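PDB 4XLZ: uncharacterized protein from Pyrococcus furiosus, which probably removes an acetyl group from N,N'-diacetylchitobiose, as a metal-dependent deacetylase of carbohydrate esterase family 14. Local coordinates for residues 35-40 / 122-127; 157-162 / 187-192. All coordinates share one frame; numbering follows the deposited sequence.

Contact 1. Residues 35-40 / 122-127; sequences ICIEPH and KDLVKI. With CD (cadmium ion), chain G.
The imidazole of H40 ends the segment whose strand sets I35 and I37 against I127 and L124. One face of the ring carries P39 CB, 3.9 Å above the plane and displaced toward the rim; the rings of H148 and H151 meet it at tilts of about 60° and 40°. Its ND1 binds the cadmium ion at 2.3 Å, while NE2 is hydrogen-bonded to D150 OD1. With both nitrogens engaged, the ring's rotation is fixed. D43 and H151 also bind the metal, and water 1 is a further ligand, its oxygen 2.6 Å from the cadmium. This His-Asp-His site is consistent with the catalytic zinc site of family 14 deacetylases, cadmium probably replacing zinc here. Histidine suits the place, since a carboxylate can hold its second nitrogen.

The two segments meet purely through apolar branches. I35 CD1 lies 4.0 Å from I127 CG2, the two side chains crossing at a slant; the extended chi2 of I35 (-177°) carries CD1 outward from the strand. I37 CD1 approaches L124 CD2 at 4.3 Å. L124 and I127, three residues apart, share one side of the helix, as I35 and I37 share one face of the strand.

C36 points to the opposite face, onto helix 43-57. Strand 33-38 is thus the middle strand of a parallel sheet, hydrogen-bonded to strands 61-68 and 135-139, in a three-layer alpha/beta/alpha fold whose 3-2-1-4-5 strand order is Rossmann-like.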
# COMPACT_ATOMS: atom_id res chain seq x y z
N ILE A 35 -20.47 22.51 4.96
CA ILE A 35 -19.20 22.02 5.50
C ILE A 35 -18.07 22.61 4.65
O ILE A 35 -18.13 22.55 3.40
CB ILE A 35 -19.15 20.47 5.42
CG1 ILE A 35 -20.12 19.94 6.53
CG2 ILE A 35 -17.75 20.05 5.77
CD1 ILE A 35 -20.09 18.43 6.58
N CYS A 36 -17.09 23.20 5.38
CA CYS A 36 -15.91 23.69 4.69
C CYS A 36 -14.77 22.80 5.04
O CYS A 36 -14.42 22.60 6.19
CB CYS A 36 -15.59 25.12 5.21
SG CYS A 36 -17.02 26.25 4.82
N ILE A 37 -14.21 22.16 4.00
CA ILE A 37 -13.14 21.16 4.17
C ILE A 37 -11.80 21.80 3.89
O ILE A 37 -11.59 22.44 2.78
CB ILE A 37 -13.39 20.04 3.14
CG1 ILE A 37 -14.79 19.41 3.52
CG2 ILE A 37 -12.31 18.93 3.42
CD1 ILE A 37 -15.11 18.15 2.59
N GLU A 38 -10.90 21.72 4.82
CA GLU A 38 -9.54 22.33 4.72
C GLU A 38 -8.50 21.27 4.86
O GLU A 38 -8.55 20.42 5.74
CB GLU A 38 -9.26 23.46 5.76
CG GLU A 38 -9.62 23.00 7.21
CD GLU A 38 -9.41 24.12 8.24
OE1 GLU A 38 -9.07 25.23 7.84
OE2 GLU A 38 -9.43 23.83 9.49
N PRO A 39 -7.44 21.39 4.10
CA PRO A 39 -6.33 20.42 4.25
C PRO A 39 -5.58 20.54 5.55
O PRO A 39 -5.27 19.52 6.19
CB PRO A 39 -5.38 20.76 3.03
CG PRO A 39 -6.28 21.36 1.97
CD PRO A 39 -7.42 22.17 2.81
N HIS A 40 -5.32 21.85 5.96
CA HIS A 40 -4.58 22.12 7.20
C HIS A 40 -5.36 23.19 7.98
O HIS A 40 -6.20 23.86 7.41
CB HIS A 40 -3.20 22.78 6.79
CG HIS A 40 -2.44 21.92 5.85
ND1 HIS A 40 -2.15 22.38 4.57
CD2 HIS A 40 -1.84 20.72 6.02
CE1 HIS A 40 -1.42 21.43 3.97
NE2 HIS A 40 -1.21 20.42 4.82
N LYS A 122 -14.25 7.26 3.29
CA LYS A 122 -15.24 6.82 4.30
C LYS A 122 -15.31 7.81 5.44
O LYS A 122 -16.42 8.04 5.98
CB LYS A 122 -14.84 5.44 4.86
CG LYS A 122 -15.09 4.36 3.81
CD LYS A 122 -14.64 3.05 4.51
CE LYS A 122 -14.98 1.93 3.59
NZ LYS A 122 -14.26 0.70 4.32
N ASP A 123 -14.21 8.43 5.90
CA ASP A 123 -14.32 9.41 7.02
C ASP A 123 -15.22 10.61 6.55
O ASP A 123 -16.11 11.10 7.27
CB ASP A 123 -12.94 10.02 7.27
CG ASP A 123 -12.04 9.13 7.98
OD1 ASP A 123 -12.50 8.17 8.70
OD2 ASP A 123 -10.79 9.36 7.79
N LEU A 124 -14.99 11.12 5.32
CA LEU A 124 -15.76 12.25 4.79
C LEU A 124 -17.20 11.86 4.65
O LEU A 124 -18.11 12.61 4.97
CB LEU A 124 -15.20 12.79 3.47
CG LEU A 124 -13.80 13.38 3.67
CD1 LEU A 124 -13.37 13.88 2.25
CD2 LEU A 124 -13.80 14.60 4.63
N VAL A 125 -17.49 10.67 4.05
CA VAL A 125 -18.89 10.22 3.82
C VAL A 125 -19.55 10.02 5.21
O VAL A 125 -20.75 10.40 5.25
CB VAL A 125 -18.82 8.94 3.06
CG1 VAL A 125 -20.20 8.22 3.05
CG2 VAL A 125 -18.42 9.23 1.58
N LYS A 126 -18.88 9.55 6.23
CA LYS A 126 -19.58 9.37 7.55
C LYS A 126 -20.03 10.74 8.05
O LYS A 126 -21.17 10.93 8.51
CB LYS A 126 -18.51 8.83 8.54
CG LYS A 126 -19.14 8.53 9.90
CD LYS A 126 -18.30 7.42 10.77
CE LYS A 126 -17.08 7.96 11.16
NZ LYS A 126 -16.30 6.66 11.66
N ILE A 127 -19.18 11.77 7.92
CA ILE A 127 -19.58 13.11 8.44
C ILE A 127 -20.58 13.70 7.57
O ILE A 127 -21.58 14.36 8.07
CB ILE A 127 -18.32 13.99 8.46
CG1 ILE A 127 -17.32 13.44 9.50
CG2 ILE A 127 -18.74 15.46 8.90
CD1 ILE A 127 -15.86 14.00 9.39
CD CD G . -2.74 24.40 3.59
O HOH W 1 -0.21 24.66 3.15

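Contact 2. Residues 157-162 / 187-192; sequences LAIESV and IALYYT
Apolar packing joins V162 and I159 to I187 and L189. V162 and I187 reach toward each other tip to tip, with V162 CG1 3.8 Å from I187 CD1. The ethyl arm of I187 is extended (chi2 170°), which sends CD1 toward the helix, also within 4.4 Å of I159 CA. I159 CD1 meets L189 CD2 at 4.2 Å, both side chains bending in. V162, I159 and I187 branch at CB, which limits their rotamers; L189 branches one carbon further out.

Helix 157-162 and strand 187-190 run antiparallel (179°), their axes 10.2 Å apart at closest. This is the helix-to-strand half of a beta-alpha-beta crossover: the chain leaves strand 135-139, passes through helix 149-164 and returns in strand 186-190 beside and parallel to the first. The small A158 lets the helix lie close over A138.

Among hydrogen bonds, S161 OG donates to L157 O at 2.7 Å, with a C=O...donor angle of 148°, and S161 N reaches the same oxygen from the opposite face of its plane. Serine thus satisfies its own buried hydroxyl within the helix.

Salt bridges tie E160, whose CB is directed away from the strand, to R121 and to R152 of a neighbouring subunit.

Among the aromatics, Y190 CD2 lies 3.6 Å above one face of the Y191 ring, offset toward its rim; Y191 OH is hydrogen-bonded to OD1 of D43, whose OD2 binds the cadmium.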
# COMPACT_ATOMS: atom_id res chain seq x y z
N LEU A 157 -10.66 14.11 -2.96
CA LEU A 157 -11.44 13.27 -1.99
C LEU A 157 -12.76 13.94 -1.61
O LEU A 157 -13.76 13.24 -1.41
CB LEU A 157 -10.64 13.00 -0.76
CG LEU A 157 -9.35 12.12 -0.96
CD1 LEU A 157 -8.44 12.25 0.33
CD2 LEU A 157 -9.78 10.62 -1.15
N ALA A 158 -12.77 15.28 -1.53
CA ALA A 158 -14.05 15.92 -1.17
C ALA A 158 -15.09 15.78 -2.25
O ALA A 158 -16.23 15.39 -1.99
CB ALA A 158 -13.76 17.46 -0.96
N ILE A 159 -14.68 15.94 -3.54
CA ILE A 159 -15.60 15.85 -4.66
C ILE A 159 -16.13 14.40 -4.69
O ILE A 159 -17.31 14.15 -4.84
CB ILE A 159 -14.89 16.20 -5.97
CG1 ILE A 159 -14.57 17.69 -5.91
CG2 ILE A 159 -15.83 15.89 -7.18
CD1 ILE A 159 -13.56 18.11 -7.05
N GLU A 160 -15.20 13.44 -4.62
CA GLU A 160 -15.57 11.99 -4.67
C GLU A 160 -16.51 11.68 -3.56
O GLU A 160 -17.51 10.90 -3.75
CB GLU A 160 -14.30 11.17 -4.56
CG GLU A 160 -13.44 11.37 -5.80
CD GLU A 160 -11.92 11.04 -5.52
OE1 GLU A 160 -11.57 10.49 -4.47
OE2 GLU A 160 -11.09 11.43 -6.40
N SER A 161 -16.19 12.13 -2.36
CA SER A 161 -16.99 11.74 -1.17
C SER A 161 -18.38 12.37 -1.26
O SER A 161 -19.34 11.73 -0.79
CB SER A 161 -16.32 12.21 0.09
OG SER A 161 -15.03 11.53 0.20
N VAL A 162 -18.50 13.59 -1.77
CA VAL A 162 -19.89 14.14 -1.98
C VAL A 162 -20.69 13.19 -2.90
O VAL A 162 -21.86 12.89 -2.59
CB VAL A 162 -19.75 15.58 -2.54
CG1 VAL A 162 -21.14 16.04 -3.01
CG2 VAL A 162 -19.23 16.50 -1.38
N ILE A 187 -21.56 21.82 -4.51
CA ILE A 187 -20.08 21.91 -4.12
C ILE A 187 -19.61 23.32 -4.62
O ILE A 187 -20.00 23.78 -5.74
CB ILE A 187 -19.33 20.87 -4.91
CG1 ILE A 187 -19.70 19.54 -4.29
CG2 ILE A 187 -17.78 21.09 -4.73
CD1 ILE A 187 -19.14 18.39 -5.27
N ALA A 188 -18.73 23.89 -3.80
CA ALA A 188 -18.03 25.08 -4.33
C ALA A 188 -16.56 24.92 -4.06
O ALA A 188 -16.17 24.64 -2.93
CB ALA A 188 -18.62 26.37 -3.58
N LEU A 189 -15.73 25.15 -5.10
CA LEU A 189 -14.26 24.92 -4.97
C LEU A 189 -13.63 26.30 -4.74
O LEU A 189 -13.79 27.22 -5.56
CB LEU A 189 -13.70 24.30 -6.24
CG LEU A 189 -14.42 22.93 -6.48
CD1 LEU A 189 -13.76 22.46 -7.80
CD2 LEU A 189 -14.17 21.94 -5.34
N TYR A 190 -12.86 26.39 -3.66
CA TYR A 190 -12.06 27.63 -3.43
C TYR A 190 -10.61 27.36 -3.79
O TYR A 190 -10.27 26.29 -4.26
CB TYR A 190 -12.24 28.15 -2.00
CG TYR A 190 -11.77 27.22 -0.82
CD1 TYR A 190 -12.63 26.20 -0.26
CD2 TYR A 190 -10.47 27.33 -0.33
CE1 TYR A 190 -12.14 25.44 0.77
CE2 TYR A 190 -10.03 26.53 0.74
CZ TYR A 190 -10.87 25.55 1.24
OH TYR A 190 -10.35 24.82 2.30
N TYR A 191 -9.72 28.35 -3.59
CA TYR A 191 -8.35 28.22 -4.05
C TYR A 191 -8.34 27.88 -5.56
O TYR A 191 -7.69 26.87 -5.99
CB TYR A 191 -7.52 27.21 -3.25
CG TYR A 191 -7.06 27.54 -1.84
CD1 TYR A 191 -6.70 28.87 -1.48
CD2 TYR A 191 -6.94 26.53 -0.88
CE1 TYR A 191 -6.23 29.13 -0.22
CE2 TYR A 191 -6.45 26.77 0.44
CZ TYR A 191 -6.12 28.12 0.73
OH TYR A 191 -5.54 28.29 1.92
N THR A 192 -9.10 28.68 -6.35
CA THR A 192 -9.33 28.32 -7.77
C THR A 192 -8.81 29.37 -8.71
O THR A 192 -8.94 30.61 -8.42
CB THR A 192 -10.80 28.04 -7.98
OG1 THR A 192 -10.98 27.56 -9.33
CG2 THR A 192 -11.75 29.27 -7.76

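How the contacts relate
Both contacts are helix-on-strand packing against one parallel sheet, and both are buried. Contact 1 holds the middle strand; contact 2 has its centre closer to that of the chain (about 6 Å against about 10 Å), although it uses strand 186-190, outermost within this chain, and I187 is partly exposed there. Their helices are neighbours: L124 CB lies 3.5 Å from S161 OG. A polar link complements this, Y190 OH to I37 O at 2.7 Å, probably a hydrogen bond that joins the two strand segments. Within each contact, helix and strand meet through aliphatic side chains alone, and the chemistry changes past the strand ends: 35-40 delivers a metal ligand directly, whereas 187-192 comes to the site as second shell.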